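Side-chain contacts in putative TetR-family transcriptional regulator (PDB 2G3B), which probably binds operator DNA as a dimeric TetR-type transcriptional repressor, perhaps under control of a ligand bound by its helical C-terminal domain: residues 3-8 and 42-47; 50-55 and 118-123; 57-60 and 65-68. All coordinates share one frame; numbering follows the deposited sequence.

Contact 1: residues 3-8 and 42-47; sequences ERRDAI and YHFKDR
The start of helix 2-23 and the end of helix 37-44 come closest at Arg5 and His43, whose CA atoms are 7.3 Å apart. Helix 37-44 is the second helix of the predicted helix-turn-helix motif, the recognition helix in TetR-family repressors, so the contact lies within the probable DNA-binding domain. The aliphatic part of Arg5 crosses one face of the His43 imidazole: CG stands 3.6 Å from the ring centroid and only 14° off its normal, a CH-pi contact, while the ring of Tyr42 reaches the opposite face near its rim. The Arg5 chain bends about its CG-CD bond (chi3 90°), which turns the guanidinium back over the CB of His43, its plane tilted 50° from the imidazole. NH1 of Arg5 then lies 3.0 Å from ND1 of His43, and its NH2 lies 3.3 Å from the carbonyl O of the same residue. Next to the guanidinium, Phe44, the last residue of helix 37-44, enters the core of the domain. Its ring fits between Arg5 and Ile8, with CE2 and CZ nearest the arginine and CE1 nearest the isoleucine. CD1 of Ile8 lies at the edge of the Phe44 ring, in its plane, and CG2 of Ile8 is 3.7 Å from CE1 of Phe44.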
ATOM      1  N   GLU A   3      22.340 -19.750 -12.630  1.00 45.05           N
ATOM      2  CA  GLU A   3      21.204 -19.952 -13.535  1.00 43.03           C
ATOM      3  C   GLU A   3      20.057 -20.668 -12.805  1.00 40.19           C
ATOM      4  O   GLU A   3      18.888 -20.398 -13.063  1.00 38.64           O
ATOM      5  CB  GLU A   3      21.622 -20.775 -14.763  1.00 43.42           C
ATOM      6  CG  GLU A   3      20.471 -21.351 -15.616  1.00 45.08           C
ATOM      7  CD  GLU A   3      20.960 -22.388 -16.655  1.00 46.13           C
ATOM      8  OE1 GLU A   3      20.743 -23.610 -16.452  1.00 51.21           O
ATOM      9  OE2 GLU A   3      21.569 -21.970 -17.666  1.00 48.48           O
ATOM     10  N   ARG A   4      20.394 -21.566 -11.891  1.00 36.59           N
ATOM     11  CA  ARG A   4      19.351 -22.320 -11.187  1.00 35.58           C
ATOM     12  C   ARG A   4      18.729 -21.514 -10.033  1.00 34.75           C
ATOM     13  O   ARG A   4      17.534 -21.605  -9.801  1.00 33.61           O
ATOM     14  CB  ARG A   4      19.867 -23.696 -10.726  1.00 34.74           C
ATOM     15  CG  ARG A   4      20.309 -24.621 -11.870  1.00 34.17           C
ATOM     16  CD  ARG A   4      20.551 -26.056 -11.352  1.00 35.56           C
ATOM     17  NE  ARG A   4      21.627 -26.156 -10.341  1.00 32.94           N
ATOM     18  CZ  ARG A   4      22.174 -27.294  -9.879  1.00 32.90           C
ATOM     19  NH1 ARG A   4      21.779 -28.502 -10.303  1.00 26.56           N
ATOM     20  NH2 ARG A   4      23.121 -27.220  -8.951  1.00 30.03           N
ATOM     21  N   ARG A   5      19.546 -20.749  -9.311  1.00 34.90           N
ATOM     22  CA  ARG A   5      19.038 -19.822  -8.288  1.00 35.89           C
ATOM     23  C   ARG A   5      18.055 -18.837  -8.936  1.00 35.34           C
ATOM     24  O   ARG A   5      16.965 -18.661  -8.429  1.00 35.27           O
ATOM     25  CB  ARG A   5      20.169 -19.054  -7.597  1.00 36.00           C
ATOM     26  CG  ARG A   5      20.947 -19.897  -6.623  1.00 40.91           C
ATOM     27  CD  ARG A   5      22.092 -19.130  -6.000  1.00 46.06           C
ATOM     28  NE  ARG A   5      21.701 -18.448  -4.757  1.00 51.59           N
ATOM     29  CZ  ARG A   5      22.209 -18.714  -3.544  1.00 56.75           C
ATOM     30  NH1 ARG A   5      23.152 -19.651  -3.378  1.00 57.50           N
ATOM     31  NH2 ARG A   5      21.781 -18.037  -2.478  1.00 57.21           N
ATOM     32  N   ASP A   6      18.444 -18.240 -10.063  1.00 35.10           N
ATOM     33  CA  ASP A   6      17.572 -17.331 -10.839  1.00 36.54           C
ATOM     34  C   ASP A   6      16.239 -17.973 -11.261  1.00 35.89           C
ATOM     35  O   ASP A   6      15.203 -17.325 -11.163  1.00 36.29           O
ATOM     36  CB  ASP A   6      18.321 -16.822 -12.084  1.00 37.49           C
ATOM     37  CG  ASP A   6      17.462 -15.872 -12.965  1.00 43.20           C
ATOM     38  OD1 ASP A   6      17.562 -14.634 -12.776  1.00 47.82           O
ATOM     39  OD2 ASP A   6      16.681 -16.358 -13.837  1.00 46.95           O
ATOM     40  N   ALA A   7      16.265 -19.241 -11.718  1.00 35.29           N
ATOM     41  CA  ALA A   7      15.037 -19.973 -12.066  1.00 33.39           C
ATOM     42  C   ALA A   7      14.156 -20.175 -10.850  1.00 32.61           C
ATOM     43  O   ALA A   7      12.936 -20.040 -10.926  1.00 32.56           O
ATOM     44  CB  ALA A   7      15.364 -21.368 -12.729  1.00 34.45           C
ATOM     45  N   ILE A   8      14.768 -20.487  -9.711  1.00 31.31           N
ATOM     46  CA  ILE A   8      13.993 -20.690  -8.499  1.00 31.10           C
ATOM     47  C   ILE A   8      13.265 -19.376  -8.106  1.00 30.75           C
ATOM     48  O   ILE A   8      12.072 -19.383  -7.732  1.00 30.16           O
ATOM     49  CB  ILE A   8      14.860 -21.202  -7.297  1.00 30.16           C
ATOM     50  CG1 ILE A   8      15.253 -22.682  -7.523  1.00 32.32           C
ATOM     51  CG2 ILE A   8      14.072 -21.081  -6.003  1.00 30.85           C
ATOM     52  CD1 ILE A   8      16.491 -23.159  -6.670  1.00 29.69           C
ATOM     53  N   TYR A  42      19.284 -26.278  -0.326  1.00 27.97           N
ATOM     54  CA  TYR A  42      20.719 -25.998  -0.341  1.00 30.02           C
ATOM     55  C   TYR A  42      21.032 -24.503  -0.540  1.00 30.34           C
ATOM     56  O   TYR A  42      21.884 -23.948   0.154  1.00 29.74           O
ATOM     57  CB  TYR A  42      21.431 -26.831  -1.397  1.00 29.96           C
ATOM     58  CG  TYR A  42      22.944 -26.708  -1.309  1.00 33.19           C
ATOM     59  CD1 TYR A  42      23.670 -27.250  -0.210  1.00 33.64           C
ATOM     60  CD2 TYR A  42      23.657 -26.057  -2.310  1.00 33.79           C
ATOM     61  CE1 TYR A  42      25.080 -27.113  -0.130  1.00 32.25           C
ATOM     62  CE2 TYR A  42      25.039 -25.901  -2.220  1.00 33.90           C
ATOM     63  CZ  TYR A  42      25.737 -26.441  -1.145  1.00 33.56           C
ATOM     64  OH  TYR A  42      27.105 -26.298  -1.094  1.00 35.11           O
ATOM     65  N   HIS A  43      20.364 -23.852  -1.488  1.00 29.53           N
ATOM     66  CA  HIS A  43      20.693 -22.418  -1.722  1.00 31.67           C
ATOM     67  C   HIS A  43      20.052 -21.469  -0.761  1.00 30.56           C
ATOM     68  O   HIS A  43      20.605 -20.413  -0.501  1.00 31.61           O
ATOM     69  CB  HIS A  43      20.298 -21.963  -3.136  1.00 32.59           C
ATOM     70  CG  HIS A  43      21.153 -22.554  -4.206  1.00 36.04           C
ATOM     71  ND1 HIS A  43      22.529 -22.472  -4.176  1.00 43.10           N
ATOM     72  CD2 HIS A  43      20.839 -23.231  -5.337  1.00 39.72           C
ATOM     73  CE1 HIS A  43      23.030 -23.098  -5.229  1.00 42.64           C
ATOM     74  NE2 HIS A  43      22.026 -23.559  -5.954  1.00 40.80           N
ATOM     75  N   PHE A  44      18.846 -21.779  -0.300  1.00 29.42           N
ATOM     76  CA  PHE A  44      18.044 -20.790   0.447  1.00 27.69           C
ATOM     77  C   PHE A  44      17.713 -21.216   1.886  1.00 28.53           C
ATOM     78  O   PHE A  44      17.159 -20.442   2.653  1.00 28.20           O
ATOM     79  CB  PHE A  44      16.780 -20.467  -0.355  1.00 27.33           C
ATOM     80  CG  PHE A  44      17.088 -19.922  -1.738  1.00 28.65           C
ATOM     81  CD1 PHE A  44      16.839 -20.694  -2.881  1.00 29.78           C
ATOM     82  CD2 PHE A  44      17.655 -18.639  -1.895  1.00 31.98           C
ATOM     83  CE1 PHE A  44      17.138 -20.184  -4.167  1.00 29.43           C
ATOM     84  CE2 PHE A  44      17.965 -18.128  -3.185  1.00 30.23           C
ATOM     85  CZ  PHE A  44      17.692 -18.899  -4.305  1.00 29.92           C
ATOM     86  N   LYS A  45      18.064 -22.460   2.208  1.00 28.82           N
ATOM     87  CA  LYS A  45      18.008 -23.072   3.544  1.00 30.54           C
ATOM     88  C   LYS A  45      16.624 -23.507   3.955  1.00 30.13           C
ATOM     89  O   LYS A  45      16.434 -24.647   4.406  1.00 28.56           O
ATOM     90  CB  LYS A  45      18.615 -22.171   4.644  1.00 30.47           C
ATOM     91  CG  LYS A  45      18.695 -22.890   5.987  1.00 32.37           C
ATOM     92  CD  LYS A  45      19.004 -21.960   7.162  1.00 34.46           C
ATOM     93  CE  LYS A  45      19.096 -22.782   8.456  1.00 41.84           C
ATOM     94  NZ  LYS A  45      18.610 -21.898   9.554  1.00 45.71           N
ATOM     95  N   ASP A  46      15.680 -22.582   3.854  1.00 28.88           N
ATOM     96  CA  ASP A  46      14.338 -22.784   4.394  1.00 30.43           C
ATOM     97  C   ASP A  46      13.370 -21.802   3.716  1.00 31.04           C
ATOM     98  O   ASP A  46      13.765 -20.997   2.830  1.00 31.18           O
ATOM     99  CB  ASP A  46      14.323 -22.680   5.948  1.00 29.39           C
ATOM    100  CG  ASP A  46      14.958 -21.399   6.450  1.00 31.00           C
ATOM    101  OD1 ASP A  46      15.052 -20.438   5.647  1.00 29.38           O
ATOM    102  OD2 ASP A  46      15.374 -21.366   7.627  1.00 31.06           O
ATOM    103  N   ARG A  47      12.092 -21.885   4.086  1.00 30.75           N
ATOM    104  CA  ARG A  47      11.077 -21.080   3.422  0.50 31.39           C
ATOM    105  C   ARG A  47      11.278 -19.583   3.674  1.00 30.83           C
ATOM    106  O   ARG A  47      11.144 -18.792   2.742  1.00 29.15           O
ATOM    107  CB  ARG A  47       9.660 -21.538   3.790  0.50 32.08           C
ATOM    108  CG  ARG A  47       8.560 -20.831   3.007  0.50 32.63           C
ATOM    109  CD  ARG A  47       7.174 -21.386   3.403  0.50 33.74           C
ATOM    110  NE  ARG A  47       6.122 -20.373   3.287  0.50 37.54           N
ATOM    111  CZ  ARG A  47       5.915 -19.391   4.169  0.50 40.53           C
ATOM    112  NH1 ARG A  47       6.671 -19.285   5.268  0.50 41.34           N
ATOM    113  NH2 ARG A  47       4.923 -18.533   3.968  0.50 37.66           N
TER

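Contact 2: residues 50-55 and 118-123; sequences LLEAAL and LARTTA
Apolar packing starts with Leu55, which points at helix 115-139 and sets its CD2 3.6 Å from CD1 of Leu118, the two side chains crossing at about a right angle. The other methyl of Leu55, CD1, lies against the Leu118 backbone, 3.7 Å from Leu118 N. Leu104 of helix 92-110 also packs on Leu55, and Trp101 on Leu118. Where the two backbones come closest, the methyl of Thr121 makes a van der Waals contact with the main chain, CG2 lying 3.6 Å from the carbonyl O of Leu55. The segments run nearly parallel, 13° between their directions and 9.8 Å between axes. They join helix 47-66, which connects the DNA-binding and C-terminal domains in TetR-family proteins, to helix 115-139 of the C-terminal domain. A water donates to both Glu52 O and Thr121 OG1, 2.8 Å from the latter, and so bridges the helices; the hydroxyl also has Asn56 OD1 and Pro117 O as partners, with one proton to share between them. The salt bridge lies toward the surface. Glu52, its chain stretched out with CG anti to the backbone N (chi1 175°), offers OE1 at the edge of the Arg120 guanidinium. NH2 of Arg120 makes a salt bridge to this OE1 at 3.0 Å, but the N-H points poorly, with an angle of 130° at the hydrogen, and the hydrogen bond is weak.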
ATOM      1  N   LEU A  50      14.072 -18.475   1.409  1.00 28.78           N
ATOM      2  CA  LEU A  50      13.511 -18.370   0.044  1.00 28.98           C
ATOM      3  C   LEU A  50      12.823 -17.018  -0.154  1.00 30.14           C
ATOM      4  O   LEU A  50      13.062 -16.303  -1.153  1.00 30.03           O
ATOM      5  CB  LEU A  50      12.550 -19.585  -0.292  1.00 30.45           C
ATOM      6  CG  LEU A  50      11.842 -19.579  -1.692  1.00 29.46           C
ATOM      7  CD1 LEU A  50      12.894 -19.661  -2.805  1.00 27.27           C
ATOM      8  CD2 LEU A  50      10.773 -20.687  -1.907  1.00 27.89           C
ATOM      9  N   LEU A  51      11.999 -16.632   0.816  1.00 30.59           N
ATOM     10  CA  LEU A  51      11.186 -15.411   0.667  1.00 31.50           C
ATOM     11  C   LEU A  51      12.082 -14.172   0.725  1.00 30.26           C
ATOM     12  O   LEU A  51      11.921 -13.223  -0.083  1.00 32.11           O
ATOM     13  CB  LEU A  51      10.104 -15.348   1.759  1.00 31.24           C
ATOM     14  CG  LEU A  51       8.982 -16.400   1.651  1.00 36.09           C
ATOM     15  CD1 LEU A  51       8.106 -16.435   2.883  1.00 37.28           C
ATOM     16  CD2 LEU A  51       8.139 -16.186   0.431  1.00 40.44           C
ATOM     17  N   GLU A  52      13.015 -14.180   1.675  1.00 30.84           N
ATOM     18  CA  GLU A  52      14.032 -13.118   1.745  1.00 32.07           C
ATOM     19  C   GLU A  52      14.723 -12.954   0.399  1.00 31.10           C
ATOM     20  O   GLU A  52      14.799 -11.873  -0.135  1.00 30.86           O
ATOM     21  CB  GLU A  52      15.077 -13.414   2.799  1.00 31.58           C
ATOM     22  CG  GLU A  52      16.202 -12.341   2.771  1.00 34.55           C
ATOM     23  CD  GLU A  52      17.198 -12.445   3.942  1.00 37.54           C
ATOM     24  OE1 GLU A  52      16.754 -12.539   5.107  1.00 43.01           O
ATOM     25  OE2 GLU A  52      18.428 -12.417   3.700  1.00 41.18           O
ATOM     26  N   ALA A  53      15.207 -14.054  -0.179  1.00 31.22           N
ATOM     27  CA  ALA A  53      15.874 -13.976  -1.475  1.00 29.73           C
ATOM     28  C   ALA A  53      14.922 -13.539  -2.597  1.00 29.73           C
ATOM     29  O   ALA A  53      15.338 -12.809  -3.532  1.00 29.50           O
ATOM     30  CB  ALA A  53      16.583 -15.329  -1.801  1.00 29.64           C
ATOM     31  N   ALA A  54      13.643 -13.933  -2.516  1.00 28.42           N
ATOM     32  CA  ALA A  54      12.640 -13.487  -3.509  1.00 28.11           C
ATOM     33  C   ALA A  54      12.341 -11.981  -3.374  1.00 28.97           C
ATOM     34  O   ALA A  54      12.226 -11.281  -4.358  1.00 27.89           O
ATOM     35  CB  ALA A  54      11.322 -14.269  -3.393  1.00 29.68           C
ATOM     36  N   LEU A  55      12.205 -11.497  -2.147  1.00 30.22           N
ATOM     37  CA  LEU A  55      12.114 -10.056  -1.954  1.00 30.88           C
ATOM     38  C   LEU A  55      13.259  -9.348  -2.692  1.00 30.77           C
ATOM     39  O   LEU A  55      13.022  -8.419  -3.452  1.00 30.79           O
ATOM     40  CB  LEU A  55      12.124  -9.754  -0.460  1.00 31.91           C
ATOM     41  CG  LEU A  55      10.776  -9.801   0.249  1.00 33.88           C
ATOM     42  CD1 LEU A  55      10.980 -10.070   1.758  1.00 38.25           C
ATOM     43  CD2 LEU A  55      10.001  -8.465   0.019  1.00 37.46           C
ATOM     44  N   LEU A 118      11.612  -7.707   4.535  1.00 31.79           N
ATOM     45  CA  LEU A 118      10.891  -6.680   3.781  1.00 31.74           C
ATOM     46  C   LEU A 118      11.405  -5.283   4.128  1.00 30.35           C
ATOM     47  O   LEU A 118      11.515  -4.435   3.251  1.00 31.87           O
ATOM     48  CB  LEU A 118       9.377  -6.741   4.071  1.00 30.96           C
ATOM     49  CG  LEU A 118       8.435  -5.735   3.379  1.00 30.87           C
ATOM     50  CD1 LEU A 118       8.631  -5.716   1.836  1.00 28.09           C
ATOM     51  CD2 LEU A 118       6.990  -6.033   3.750  1.00 32.55           C
ATOM     52  N   ALA A 119      11.650  -5.037   5.406  1.00 30.16           N
ATOM     53  CA  ALA A 119      12.197  -3.740   5.877  1.00 29.67           C
ATOM     54  C   ALA A 119      13.556  -3.477   5.234  1.00 31.04           C
ATOM     55  O   ALA A 119      13.856  -2.360   4.793  1.00 30.57           O
ATOM     56  CB  ALA A 119      12.310  -3.730   7.402  1.00 29.57           C
ATOM     57  N   ARG A 120      14.364  -4.531   5.121  1.00 30.80           N
ATOM     58  CA  ARG A 120      15.729  -4.361   4.589  1.00 31.75           C
ATOM     59  C   ARG A 120      15.626  -4.090   3.126  1.00 30.93           C
ATOM     60  O   ARG A 120      16.352  -3.243   2.629  1.00 31.78           O
ATOM     61  CB  ARG A 120      16.577  -5.616   4.813  1.00 30.37           C
ATOM     62  CG  ARG A 120      17.150  -5.740   6.255  1.00 33.15           C
ATOM     63  CD  ARG A 120      18.137  -6.908   6.392  1.00 33.54           C
ATOM     64  NE  ARG A 120      17.521  -8.238   6.259  1.00 35.75           N
ATOM     65  CZ  ARG A 120      17.147  -9.034   7.269  1.00 35.74           C
ATOM     66  NH1 ARG A 120      17.252  -8.667   8.533  1.00 34.51           N
ATOM     67  NH2 ARG A 120      16.618 -10.213   7.000  1.00 34.01           N
ATOM     68  N   THR A 121      14.760  -4.832   2.412  1.00 30.97           N
ATOM     69  CA  THR A 121      14.635  -4.609   0.967  1.00 31.46           C
ATOM     70  C   THR A 121      14.013  -3.241   0.693  1.00 31.18           C
ATOM     71  O   THR A 121      14.484  -2.512  -0.163  1.00 31.37           O
ATOM     72  CB  THR A 121      13.871  -5.798   0.293  1.00 31.25           C
ATOM     73  OG1 THR A 121      14.590  -6.980   0.584  1.00 33.71           O
ATOM     74  CG2 THR A 121      13.795  -5.647  -1.235  1.00 31.19           C
ATOM     75  N   THR A 122      12.992  -2.859   1.464  1.00 31.51           N
ATOM     76  CA  THR A 122      12.357  -1.546   1.282  1.00 31.37           C
ATOM     77  C   THR A 122      13.399  -0.441   1.549  1.00 31.91           C
ATOM     78  O   THR A 122      13.465   0.564   0.798  1.00 31.76           O
ATOM     79  CB  THR A 122      11.151  -1.367   2.234  1.00 32.59           C
ATOM     80  OG1 THR A 122      10.205  -2.378   1.955  1.00 30.28           O
ATOM     81  CG2 THR A 122      10.484   0.035   2.085  1.00 32.28           C
ATOM     82  N   ALA A 123      14.256  -0.656   2.553  1.00 31.26           N
ATOM     83  CA  ALA A 123      15.289   0.335   2.901  1.00 31.49           C
ATOM     84  C   ALA A 123      16.264   0.553   1.748  1.00 30.25           C
ATOM     85  O   ALA A 123      16.694   1.658   1.501  1.00 29.13           O
ATOM     86  CB  ALA A 123      16.020  -0.060   4.176  1.00 32.62           C
TER
HETATM   87  O   HOH W   1      14.849  -9.482   1.888  1.00 31.63           O

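Contact 3: residues 57-60 and 65-68. With GOL (glycerol), chain E.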
ATOM      1  N   TYR A  57      15.320 -10.420  -5.150  1.00 32.44           N
ATOM      2  CA  TYR A  57      15.175 -10.677  -6.589  1.00 32.65           C
ATOM      3  C   TYR A  57      14.197  -9.665  -7.255  1.00 31.69           C
ATOM      4  O   TYR A  57      14.535  -9.040  -8.253  1.00 32.09           O
ATOM      5  CB  TYR A  57      14.691 -12.113  -6.775  1.00 33.18           C
ATOM      6  CG  TYR A  57      14.589 -12.528  -8.235  1.00 33.39           C
ATOM      7  CD1 TYR A  57      15.727 -12.868  -8.943  1.00 29.47           C
ATOM      8  CD2 TYR A  57      13.358 -12.499  -8.903  1.00 36.01           C
ATOM      9  CE1 TYR A  57      15.657 -13.220 -10.288  1.00 34.94           C
ATOM     10  CE2 TYR A  57      13.275 -12.852 -10.259  1.00 37.65           C
ATOM     11  CZ  TYR A  57      14.432 -13.222 -10.925  1.00 36.72           C
ATOM     12  OH  TYR A  57      14.397 -13.601 -12.260  1.00 42.40           O
ATOM     13  N   ILE A  58      13.008  -9.520  -6.671  1.00 31.55           N
ATOM     14  CA  ILE A  58      11.949  -8.608  -7.144  1.00 32.15           C
ATOM     15  C   ILE A  58      12.483  -7.157  -7.133  1.00 32.80           C
ATOM     16  O   ILE A  58      12.296  -6.376  -8.112  1.00 31.26           O
ATOM     17  CB  ILE A  58      10.685  -8.778  -6.249  1.00 33.52           C
ATOM     18  CG1 ILE A  58      10.061 -10.180  -6.503  1.00 34.25           C
ATOM     19  CG2 ILE A  58       9.665  -7.699  -6.490  1.00 32.09           C
ATOM     20  CD1 ILE A  58       9.160 -10.642  -5.350  1.00 38.83           C
ATOM     21  N   ASN A  59      13.179  -6.825  -6.048  1.00 32.92           N
ATOM     22  CA  ASN A  59      13.789  -5.461  -5.944  1.00 34.51           C
ATOM     23  C   ASN A  59      14.877  -5.232  -7.005  1.00 35.10           C
ATOM     24  O   ASN A  59      14.917  -4.168  -7.632  1.00 36.06           O
ATOM     25  CB  ASN A  59      14.365  -5.196  -4.558  1.00 32.85           C
ATOM     26  CG  ASN A  59      14.809  -3.715  -4.364  1.00 35.09           C
ATOM     27  OD1 ASN A  59      14.060  -2.803  -4.681  1.00 33.10           O
ATOM     28  ND2 ASN A  59      16.031  -3.513  -3.940  1.00 30.16           N
ATOM     29  N   ASP A  60      15.753  -6.217  -7.193  1.00 35.57           N
ATOM     30  CA  ASP A  60      16.716  -6.199  -8.291  1.00 36.83           C
ATOM     31  C   ASP A  60      16.070  -6.068  -9.658  1.00 36.47           C
ATOM     32  O   ASP A  60      16.548  -5.301 -10.472  1.00 35.93           O
ATOM     33  CB  ASP A  60      17.612  -7.447  -8.285  1.00 37.37           C
ATOM     34  CG  ASP A  60      18.593  -7.449  -7.112  1.00 42.74           C
ATOM     35  OD1 ASP A  60      18.756  -6.401  -6.438  1.00 49.14           O
ATOM     36  OD2 ASP A  60      19.188  -8.489  -6.850  1.00 45.54           O
ATOM     37  N   TYR A  65      14.142  -1.682 -14.073  1.00 46.08           N
ATOM     38  CA  TYR A  65      13.140  -0.815 -14.708  1.00 45.96           C
ATOM     39  C   TYR A  65      13.266   0.627 -14.173  1.00 45.87           C
ATOM     40  O   TYR A  65      12.942   1.576 -14.891  1.00 45.38           O
ATOM     41  CB  TYR A  65      11.711  -1.356 -14.541  1.00 46.53           C
ATOM     42  CG  TYR A  65      11.450  -2.646 -15.340  1.00 47.31           C
ATOM     43  CD1 TYR A  65      11.609  -3.905 -14.754  1.00 46.80           C
ATOM     44  CD2 TYR A  65      11.047  -2.593 -16.672  1.00 48.73           C
ATOM     45  CE1 TYR A  65      11.374  -5.086 -15.479  1.00 44.61           C
ATOM     46  CE2 TYR A  65      10.801  -3.770 -17.416  1.00 46.55           C
ATOM     47  CZ  TYR A  65      10.979  -5.013 -16.810  1.00 47.43           C
ATOM     48  OH  TYR A  65      10.757  -6.174 -17.555  1.00 47.41           O
ATOM     49  N   ARG A  66      13.756   0.785 -12.931  1.00 44.91           N
ATOM     50  CA  ARG A  66      13.949   2.122 -12.345  1.00 45.49           C
ATOM     51  C   ARG A  66      15.067   2.934 -13.018  1.00 47.17           C
ATOM     52  O   ARG A  66      15.082   4.195 -12.976  1.00 47.10           O
ATOM     53  CB  ARG A  66      14.219   2.012 -10.850  1.00 44.79           C
ATOM     54  CG  ARG A  66      12.997   1.640 -10.111  1.00 41.35           C
ATOM     55  CD  ARG A  66      13.134   1.888  -8.634  1.00 43.22           C
ATOM     56  NE  ARG A  66      14.100   1.050  -7.924  1.00 41.14           N
ATOM     57  CZ  ARG A  66      13.778  -0.030  -7.201  1.00 42.15           C
ATOM     58  NH1 ARG A  66      12.518  -0.432  -7.109  1.00 42.00           N
ATOM     59  NH2 ARG A  66      14.715  -0.692  -6.551  1.00 37.68           N
ATOM     60  N   SER A  67      16.025   2.224 -13.601  1.00 48.58           N
ATOM     61  CA  SER A  67      17.169   2.878 -14.229  1.00 50.48           C
ATOM     62  C   SER A  67      17.179   2.721 -15.754  1.00 51.86           C
ATOM     63  O   SER A  67      18.104   3.202 -16.430  1.00 51.81           O
ATOM     64  CB  SER A  67      18.485   2.379 -13.599  1.00 51.48           C
ATOM     65  OG  SER A  67      18.565   0.950 -13.620  1.00 49.68           O
ATOM     66  N   GLU A  68      16.144   2.087 -16.315  1.00 52.67           N
ATOM     67  CA  GLU A  68      16.076   1.875 -17.771  1.00 55.28           C
ATOM     68  C   GLU A  68      16.200   3.198 -18.543  1.00 55.81           C
ATOM     69  O   GLU A  68      15.394   4.117 -18.343  1.00 56.18           O
ATOM     70  CB  GLU A  68      14.797   1.131 -18.170  1.00 54.73           C
ATOM     71  CG  GLU A  68      14.809   0.620 -19.628  1.00 56.96           C
ATOM     72  CD  GLU A  68      13.521  -0.129 -20.012  1.00 57.85           C
ATOM     73  OE1 GLU A  68      12.528  -0.023 -19.263  1.00 60.66           O
ATOM     74  OE2 GLU A  68      13.501  -0.829 -21.058  1.00 59.12           O
TER
HETATM   75  C1  GOL E1004      10.341  -3.001  -4.968  1.00 48.33           C
HETATM   76  O1  GOL E1004      11.603  -2.432  -5.282  1.00 46.46           O
HETATM   77  C2  GOL E1004       9.239  -2.453  -5.873  1.00 47.54           C
HETATM   78  O2  GOL E1004       9.797  -1.823  -7.007  1.00 46.27           O
HETATM   79  C3  GOL E1004       8.338  -1.529  -5.083  1.00 45.91           C
HETATM   80  O3  GOL E1004       6.994  -1.453  -5.549  1.00 45.95           O
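OD1 of Asn59 is held by two donors: Arg66 NH2 at 2.9 Å, and the O1 hydroxyl of a bound glycerol, at 2.6 Å from the same OD1. Both residues belong to helix 47-66, the domain-linking helix, and the contact spans about two turns of it. Asn59 swings its amide along the helix with CG anti to the backbone N (chi1 -171°). Arg66 comes from the last turn, pointing back toward Asn59, and bends at chi3 so that its two terminal nitrogens face the amide oxygen and the glycerol. The N-H of NH2 is nearly straight on OD1, 168° at the hydrogen, and OD1 lies close to the guanidinium plane. Relative to the amide, however, the donor stands well above the carbonyl plane, 43° out of it. NH1 of Arg66 donates in turn to glycerol O1, 2.9 Å away, so guanidinium, hydroxyl and amide oxygen close a small ring of hydrogen bonds. Glycerol probably came from the crystallisation liquor; that its hydroxyl finds a place among buried polar groups suggests a polar pocket, although no natural ligand is identified by it. Two acids complete the surroundings: Glu87 forms a salt bridge to Arg66 NH1 and also hydrogen-bonds the glycerol, and Glu128 forms one to NH2. This pair of carboxylates would be expected to favour a charged guanidinium despite its burial and to hold it against rotation. Helix 115-139 lines the site, with Trp125 packing on both Asn59 and Arg66. The second glycerol oxygen, O2, also lies near the arginine, 3.1 Å from NH1.

From the N terminus, helix 2-23 leads into the predicted helix-turn-helix, and contact 1 closes that loop by bringing the end of helix 37-44 back to the first helix turns. The chain then enters helix 47-66, used by both remaining contacts. Contact 2 closes a longer loop, from 50-55 to 118-123, that begins only after contact 1 is complete; contact 3, made within helix 47-66, falls wholly inside it. Neighbours meet directly: from contact 1, Phe44 packs on Ala53 and Ile8 on Leu50, and Thr121 of contact 2 packs on Asn59. The three thus run from the DNA-binding domain, along its connecting helix, to the C-terminal helices.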